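PDB 4Q1Q: Adhesin/invasin TibA autotransporter from Escherichia coli, which mediates bacterial adhesion to and invasion of human intestinal epithelial cells, promotes cell aggregation and enhances biofilm formation. Local coordinates for residues A[172-176]-A[193-197]. Sequence-based numbering, arbitrary orientation.
Sequences LNNTG and SGGGM. With 289 (D-glycero-alpha-D-manno-heptopyranose), chain Z; 289 (D-glycero-alpha-D-manno-heptopyranose), chain Y.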
loop_
_atom_site.group_PDB
_atom_site.type_symbol
_atom_site.label_atom_id
_atom_site.label_comp_id
_atom_site.label_asym_id
_atom_site.label_seq_id
_atom_site.Cartn_x
_atom_site.Cartn_y
_atom_site.Cartn_z
ATOM N N LEU A 172 -9.132 -4.780 -2.033
ATOM C CA LEU A 172 -9.891 -3.740 -1.336
ATOM C C LEU A 172 -11.156 -4.337 -0.733
ATOM O O LEU A 172 -12.020 -4.831 -1.455
ATOM C CB LEU A 172 -10.330 -2.589 -2.244
ATOM C CG LEU A 172 -9.324 -1.965 -3.205
ATOM C CD1 LEU A 172 -9.923 -0.811 -4.002
ATOM C CD2 LEU A 172 -8.111 -1.534 -2.399
ATOM N N ASN A 173 -11.228 -4.297 0.591
ATOM C CA ASN A 173 -12.360 -4.798 1.365
ATOM C C ASN A 173 -13.181 -3.621 1.891
ATOM O O ASN A 173 -13.005 -2.502 1.406
ATOM C CB ASN A 173 -11.842 -5.694 2.496
ATOM C CG ASN A 173 -10.958 -6.815 1.986
ATOM O OD1 ASN A 173 -11.363 -7.575 1.108
ATOM N ND2 ASN A 173 -9.735 -6.897 2.498
ATOM N N ASN A 174 -14.024 -3.852 2.895
ATOM C CA ASN A 174 -15.217 -3.044 3.162
ATOM C C ASN A 174 -14.930 -1.631 3.668
ATOM O O ASN A 174 -14.512 -1.453 4.806
ATOM C CB ASN A 174 -16.146 -3.769 4.151
ATOM C CG ASN A 174 -17.570 -3.237 4.134
ATOM O OD1 ASN A 174 -17.934 -2.388 3.320
ATOM N ND2 ASN A 174 -18.399 -3.751 5.036
ATOM N N THR A 175 -15.213 -0.635 2.834
ATOM C CA THR A 175 -14.821 0.772 3.000
ATOM C C THR A 175 -13.310 1.021 2.870
ATOM O O THR A 175 -12.802 2.077 3.258
ATOM C CB THR A 175 -15.325 1.370 4.330
ATOM O OG1 THR A 175 -14.527 0.895 5.420
ATOM C CG2 THR A 175 -16.796 1.019 4.560
ATOM N N GLY A 176 -12.580 0.022 2.387
ATOM C CA GLY A 176 -11.160 0.161 2.047
ATOM C C GLY A 176 -11.037 1.006 0.794
ATOM O O GLY A 176 -11.891 0.904 -0.079
ATOM N N SER A 193 -16.680 -6.298 -1.721
ATOM C CA SER A 193 -17.892 -5.578 -1.342
ATOM C C SER A 193 -17.491 -4.411 -0.463
ATOM O O SER A 193 -16.677 -4.581 0.427
ATOM C CB SER A 193 -18.874 -6.489 -0.596
ATOM O OG SER A 193 -20.144 -5.878 -0.411
ATOM N N GLY A 194 -18.009 -3.218 -0.732
ATOM C CA GLY A 194 -17.608 -2.052 0.045
ATOM C C GLY A 194 -16.322 -1.359 -0.376
ATOM O O GLY A 194 -16.085 -0.238 0.064
ATOM N N GLY A 195 -15.477 -1.994 -1.189
ATOM C CA GLY A 195 -14.226 -1.375 -1.630
ATOM C C GLY A 195 -14.422 -0.212 -2.593
ATOM O O GLY A 195 -15.340 -0.231 -3.402
ATOM N N GLY A 196 -13.549 0.789 -2.535
ATOM C CA GLY A 196 -13.500 1.876 -3.517
ATOM C C GLY A 196 -12.127 2.142 -4.112
ATOM O O GLY A 196 -11.176 2.439 -3.403
HETATM N N MSE A 197 -12.011 2.039 -5.431
HETATM C CA MSE A 197 -10.787 2.410 -6.121
HETATM C C MSE A 197 -11.048 3.703 -6.849
HETATM O O MSE A 197 -11.992 3.777 -7.628
HETATM C CB MSE A 197 -10.440 1.286 -7.104
HETATM C CG MSE A 197 -9.027 1.355 -7.684
HETATM SE SE MSE A 197 -8.870 0.141 -9.242
HETATM C CE MSE A 197 -6.913 0.204 -9.455
HETATM O O7 289 Z . -18.623 -8.049 2.645
HETATM C C7 289 Z . -18.683 -6.997 3.617
HETATM C C6 289 Z . -20.102 -6.455 3.656
HETATM O O6 289 Z . -20.169 -5.529 4.744
HETATM C C5 289 Z . -20.460 -5.776 2.338
HETATM O O5 289 Z . -21.015 -6.762 1.459
HETATM C C1 289 Z . -21.268 -6.235 0.156
HETATM C C2 289 Z . -22.335 -5.144 0.198
HETATM O O2 289 Z . -23.603 -5.666 0.600
HETATM C C3 289 Z . -21.803 -4.067 1.140
HETATM O O3 289 Z . -22.753 -3.019 1.332
HETATM C C4 289 Z . -21.454 -4.633 2.508
HETATM O O4 289 Z . -20.977 -3.517 3.267
HETATM O O7 289 Y . -11.851 -2.484 11.477
HETATM C C7 289 Y . -13.049 -2.164 12.192
HETATM C C6 289 Y . -14.198 -2.646 11.314
HETATM O O6 289 Y . -15.324 -2.997 12.127
HETATM C C5 289 Y . -14.515 -1.581 10.266
HETATM O O5 289 Y . -15.109 -2.273 9.165
HETATM C C1 289 Y . -15.228 -1.395 8.049
HETATM C C2 289 Y . -16.319 -0.381 8.369
HETATM O O2 289 Y . -17.544 -1.050 8.689
HETATM C C3 289 Y . -15.777 0.467 9.516
HETATM O O3 289 Y . -16.744 1.455 9.882
HETATM C C4 289 Y . -15.406 -0.414 10.704
HETATM O O4 289 Y . -14.754 0.447 11.643
#
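Successive turns of the passenger's parallel beta-helix stack here through two backbone hydrogen bonds: Thr175 N donates to Gly194 O (2.9 Å, 142°) and Gly196 N to Gly176 O (3.0 Å, 169°). Residues 173-176 form a type II beta turn, closed by Gly176 N to Asn173 O at 2.7 Å. Two CA-H...O contacts, Gly195 CA to Asn173 O and Asn174 CA to Ser193 O (both 3.5 Å), add to the close backbone stacking. Glycine is required at Gly194: the phi of Gly194 (83°) disfavours a CB, which would also strike Asn174 OD1. At Gly195 a CB would clash with Leu172 O. Apolar packing is confined to the inward end, where Leu172 CD1 meets CB of selenomethionine Met197 at 3.8 Å, beside Ile191. On the outer end, Ser193 OG is covalently bonded to C1 of the chain Z heptose (1.3 Å), and O4 of that sugar makes weak hydrogen bonds with Asn174 OD1 (3.2 Å) and Asn174 ND2 (3.1 Å). Main-chain pairing thus fixes adjacent coils, while a heptose covalently linked to Ser193 reaches Asn174 of the preceding coil through weak hydrogen bonds.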